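Local coordinates for orotidine 5'-phosphate decarboxylase (Pyrococcus horikoshii, PDB 2CZD), which probably catalyses the decarboxylation of orotidine 5'-monophosphate to UMP, the last step of de novo UMP synthesis, at residues B[62-67]-B[89-94]; B[82-87]-B[102-107]. One frame throughout, in Å; residues are numbered along the deposited sequence.

Contact 1: B[62-67]-B[89-94]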
# COMPACT_ATOMS: atom_id res chain seq x y z
N ASP B 62 4.43 -0.42 4.06
CA ASP B 62 4.17 -0.73 5.46
C ASP B 62 5.47 -0.98 6.24
O ASP B 62 6.60 -0.81 5.71
CB ASP B 62 3.26 -1.96 5.55
CG ASP B 62 2.22 -1.83 6.65
OD1 ASP B 62 2.60 -1.62 7.81
OD2 ASP B 62 1.01 -1.93 6.35
N ILE B 63 5.32 -1.35 7.52
CA ILE B 63 6.48 -1.66 8.34
C ILE B 63 7.12 -2.93 7.77
O ILE B 63 6.47 -3.74 7.09
CB ILE B 63 6.10 -1.85 9.82
CG1 ILE B 63 5.25 -3.10 10.01
CG2 ILE B 63 5.33 -0.64 10.29
CD1 ILE B 63 4.89 -3.36 11.50
N PRO B 64 8.41 -3.15 8.05
CA PRO B 64 9.09 -4.33 7.51
C PRO B 64 8.38 -5.67 7.66
O PRO B 64 8.22 -6.39 6.67
CB PRO B 64 10.45 -4.30 8.20
CG PRO B 64 10.70 -2.83 8.36
CD PRO B 64 9.35 -2.29 8.80
N ASN B 65 7.94 -6.00 8.86
CA ASN B 65 7.29 -7.30 9.02
C ASN B 65 6.00 -7.46 8.23
O ASN B 65 5.72 -8.54 7.72
CB ASN B 65 7.00 -7.62 10.48
CG ASN B 65 6.59 -9.08 10.66
OD1 ASN B 65 7.40 -9.99 10.42
ND2 ASN B 65 5.34 -9.31 11.07
N THR B 66 5.20 -6.39 8.13
CA THR B 66 3.96 -6.47 7.38
C THR B 66 4.26 -6.54 5.88
O THR B 66 3.60 -7.29 5.15
CB THR B 66 3.05 -5.30 7.74
OG1 THR B 66 2.77 -5.38 9.15
CG2 THR B 66 1.72 -5.36 6.95
N ASN B 67 5.27 -5.79 5.42
CA ASN B 67 5.67 -5.86 4.02
C ASN B 67 6.08 -7.30 3.73
O ASN B 67 5.73 -7.87 2.69
CB ASN B 67 6.87 -4.95 3.75
CG ASN B 67 6.46 -3.58 3.26
OD1 ASN B 67 5.30 -3.19 3.38
ND2 ASN B 67 7.42 -2.83 2.72
N GLY B 89 11.61 3.46 3.83
CA GLY B 89 12.87 3.02 4.39
C GLY B 89 13.45 1.78 3.74
O GLY B 89 12.73 0.98 3.15
N ARG B 90 14.76 1.62 3.88
CA ARG B 90 15.47 0.48 3.31
C ARG B 90 15.07 -0.85 3.96
O ARG B 90 15.06 -1.88 3.28
CB ARG B 90 16.98 0.70 3.48
CG ARG B 90 17.49 1.89 2.67
CD ARG B 90 18.88 2.29 3.16
NE ARG B 90 19.55 3.31 2.33
CZ ARG B 90 19.28 4.62 2.30
NH1 ARG B 90 18.32 5.16 3.04
NH2 ARG B 90 20.04 5.41 1.53
N ASP B 91 14.74 -0.85 5.25
CA ASP B 91 14.33 -2.08 5.89
C ASP B 91 13.02 -2.59 5.31
O ASP B 91 12.87 -3.79 5.07
CB ASP B 91 14.26 -1.95 7.44
CG ASP B 91 13.52 -0.71 7.92
OD1 ASP B 91 13.49 -0.50 9.15
OD2 ASP B 91 12.98 0.05 7.11
N SER B 92 12.07 -1.69 5.06
CA SER B 92 10.81 -2.08 4.45
C SER B 92 11.02 -2.59 3.02
O SER B 92 10.32 -3.51 2.59
CB SER B 92 9.80 -0.94 4.50
OG SER B 92 9.34 -0.77 5.84
N VAL B 93 12.00 -2.02 2.30
CA VAL B 93 12.28 -2.49 0.94
C VAL B 93 12.94 -3.87 1.02
O VAL B 93 12.52 -4.82 0.34
CB VAL B 93 13.25 -1.56 0.22
CG1 VAL B 93 13.61 -2.14 -1.14
CG2 VAL B 93 12.61 -0.18 0.02
N MET B 94 13.96 -4.00 1.89
CA MET B 94 14.66 -5.28 1.96
C MET B 94 13.80 -6.42 2.49
O MET B 94 14.05 -7.59 2.16
CB MET B 94 15.95 -5.13 2.78
CG MET B 94 17.04 -4.32 2.08
SD MET B 94 17.47 -4.95 0.43
CE MET B 94 18.17 -6.49 0.83
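Ser92 OG lies anti to its own carbonyl carbon and beside its backbone N (chi1 -73°), which carries the hydroxyl over to Asp62 O; Asn67, with CG at a chi1 of -93°, sends its amide nitrogen back to Ser92 O. The hydroxyl donates to Asp62 O at 2.7 Å from OG, approaching in the carbonyl plane. The return bond, Asn67 ND2 to Ser92 O, measures 3.0 Å. It is nearly straight at the hydrogen, and the acceptor lies in the plane of the Asn67 amide, although the donor stands well above the plane of the Ser92 carbonyl. The other end of the same amide is also engaged, since Asp62 N donates to Asn67 OD1 at 3.0 Å. With both ends bonded, the amide is probably held against a flip and ties the turn before helix 64-76 to helix 90-97. An alanine in place of Asn67 would probably leave Asp62 N and Ser92 O without these mates and weaken the hold between the two helix starts.

Pro64, just after the N-cap Ile63, packs its ring carbons against polar groups: CD lies 3.3 Å from Ser92 OG, and CG 3.6 Å from Asp91 CG, where the two side chains cross obliquely. Asp91 OD1 finds its stronger partner in Gly112 N of the second subunit, whose His110 packs on Pro64, Asp91 and Ser92.

Asp62 OD1 uses its anti lone pair for Ile63 N, 2.7 Å away, and forms a salt bridge with Lys59 of the second subunit. Asp62 to Thr66 belong to the substrate-binding segment, so the Ser92 and Asn67 bonds probably serve as a second shell, steadying the backbone from which the Asp62 carboxylate is presented to the neighbouring subunit's proton-donor lysine.

Contact 2: B[82-87]-B[102-107]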
# COMPACT_ATOMS: atom_id res chain seq x y z
N VAL B 82 7.44 -7.52 -7.13
CA VAL B 82 6.52 -6.72 -6.34
C VAL B 82 7.03 -5.29 -6.38
O VAL B 82 8.23 -5.05 -6.18
CB VAL B 82 6.47 -7.18 -4.85
CG1 VAL B 82 5.73 -6.16 -4.01
CG2 VAL B 82 5.76 -8.54 -4.75
N ILE B 83 6.13 -4.34 -6.67
CA ILE B 83 6.49 -2.92 -6.65
C ILE B 83 6.39 -2.41 -5.21
O ILE B 83 5.37 -2.57 -4.54
CB ILE B 83 5.57 -2.11 -7.58
CG1 ILE B 83 5.82 -2.56 -9.02
CG2 ILE B 83 5.84 -0.58 -7.45
CD1 ILE B 83 4.94 -1.89 -10.10
N VAL B 84 7.47 -1.77 -4.75
CA VAL B 84 7.54 -1.27 -3.38
C VAL B 84 8.00 0.17 -3.36
O VAL B 84 8.76 0.61 -4.24
CB VAL B 84 8.56 -2.11 -2.56
CG1 VAL B 84 8.15 -3.56 -2.54
CG2 VAL B 84 9.96 -1.94 -3.15
N HIS B 85 7.50 0.93 -2.39
CA HIS B 85 7.94 2.33 -2.26
C HIS B 85 9.32 2.36 -1.62
O HIS B 85 9.73 1.42 -0.93
CB HIS B 85 7.00 3.11 -1.33
CG HIS B 85 5.90 3.83 -2.05
ND1 HIS B 85 6.13 4.93 -2.85
CD2 HIS B 85 4.56 3.62 -2.06
CE1 HIS B 85 4.98 5.37 -3.33
NE2 HIS B 85 4.01 4.59 -2.87
N THR B 86 10.02 3.46 -1.87
CA THR B 86 11.34 3.72 -1.30
C THR B 86 11.20 4.56 -0.03
O THR B 86 12.01 4.44 0.89
CB THR B 86 12.21 4.53 -2.30
OG1 THR B 86 12.29 3.82 -3.53
CG2 THR B 86 13.62 4.72 -1.78
N PHE B 87 10.17 5.41 0.01
CA PHE B 87 9.93 6.40 1.09
C PHE B 87 9.92 5.87 2.52
O PHE B 87 10.38 6.54 3.43
CB PHE B 87 8.58 7.12 0.82
CG PHE B 87 8.56 8.61 1.10
CD1 PHE B 87 8.78 9.11 2.38
CD2 PHE B 87 8.25 9.52 0.09
CE1 PHE B 87 8.69 10.50 2.64
CE2 PHE B 87 8.16 10.92 0.36
CZ PHE B 87 8.39 11.38 1.63
N ILE B 102 12.11 -7.14 -6.82
CA ILE B 102 11.36 -5.93 -6.59
C ILE B 102 11.60 -4.85 -7.61
O ILE B 102 12.61 -4.84 -8.32
CB ILE B 102 11.70 -5.32 -5.20
CG1 ILE B 102 13.20 -5.01 -5.10
CG2 ILE B 102 11.28 -6.30 -4.08
CD1 ILE B 102 13.57 -4.06 -3.93
N ILE B 103 10.65 -3.93 -7.67
CA ILE B 103 10.72 -2.76 -8.55
C ILE B 103 10.43 -1.61 -7.58
O ILE B 103 9.43 -1.65 -6.87
CB ILE B 103 9.64 -2.81 -9.65
CG1 ILE B 103 10.00 -3.90 -10.66
CG2 ILE B 103 9.51 -1.41 -10.34
CD1 ILE B 103 8.86 -4.31 -11.57
N MET B 104 11.29 -0.59 -7.55
CA MET B 104 11.13 0.51 -6.61
C MET B 104 10.53 1.78 -7.17
O MET B 104 10.79 2.15 -8.29
CB MET B 104 12.49 0.84 -5.97
CG MET B 104 13.03 -0.29 -5.11
SD MET B 104 14.75 -0.02 -4.55
CE MET B 104 14.56 1.46 -3.50
N VAL B 105 9.72 2.46 -6.35
CA VAL B 105 9.10 3.71 -6.76
C VAL B 105 10.04 4.84 -6.36
O VAL B 105 10.34 5.03 -5.16
CB VAL B 105 7.75 3.97 -6.03
CG1 VAL B 105 7.23 5.38 -6.38
CG2 VAL B 105 6.74 2.89 -6.39
N VAL B 106 10.49 5.60 -7.36
CA VAL B 106 11.37 6.73 -7.10
C VAL B 106 10.77 8.06 -7.54
O VAL B 106 11.27 9.12 -7.18
CB VAL B 106 12.75 6.54 -7.79
CG1 VAL B 106 13.36 5.22 -7.34
CG2 VAL B 106 12.61 6.60 -9.32
N GLU B 107 9.69 7.99 -8.30
CA GLU B 107 9.03 9.20 -8.81
C GLU B 107 7.61 8.79 -9.20
O GLU B 107 7.39 7.68 -9.68
CB GLU B 107 9.79 9.71 -10.04
CG GLU B 107 9.25 11.03 -10.58
CD GLU B 107 10.10 11.58 -11.71
OE1 GLU B 107 11.33 11.72 -11.53
OE2 GLU B 107 9.54 11.89 -12.78
O HOH W 1 8.76 5.89 -2.72
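Two adjacent parallel strands of the eight-stranded TIM barrel meet here, joined through helix 90-97 as a beta-alpha-beta crossover, with Val82 beside Ile102, Ile83 beside Ile103 and Val84 beside Met104. The local strand axes approach to 4.6 Å at an angle of 33°, the splay expected of a twisted barrel wall. The backbone ladder runs from Ile103 N to Val82 O at 3.1 Å, from Val84 N to Ile103 O at 2.9 Å, and from Val105 N to Val84 O at 3.0 Å.

On the face bearing Ile83, Ile103 and Val105, Ile83 CG2 meets Val105 CG2 at 3.7 Å, the side chains crossing at about a right angle. On the other face Met104 bends at chi3 (64°), bringing CE back to Thr86 OG1. That hydroxyl donates to Val105 O, 2.8 Å from OG1, standing 49° above the carbonyl plane. Val105 O also accepts from a water that takes the N-H of Thr86 and lies at the edge of the His85 ring, hydrogen-bonded to ND1; Val105 CG2 sits over one ring face, toward the rim. The other ring nitrogen, NE2, is bonded to Ala61 O of the second subunit.

Strand 53-60 continues the sheet beyond Ile83, Gly135 continues it beyond Met104, and helix 90-97 packs through Val96 on Val82, Val84 and Ile102, while helix 121-131 touches Thr86 and Val106.

The segments alternate along the chain: helix 64-76 leads to strand 81-85, which leads through helix 90-97 to strand 101-105. The centres of contacts 1 and 2 lie about 11 Å apart, and Val93 joins them directly, its CG1 3.4 Å from Ile102 CD1 and its CG2 3.4 Å from His85 O. Both contacts border the active site and the second subunit. Within the chain, the His85 side chain is about 4 Å from that of the proton donor Lys59, and the Asn67 side chain about 9 Å from it. A bound DTT (dithiothreitol) molecule, probably from the crystallisation liquor, lies about 3 Å from the side chain of Ile63.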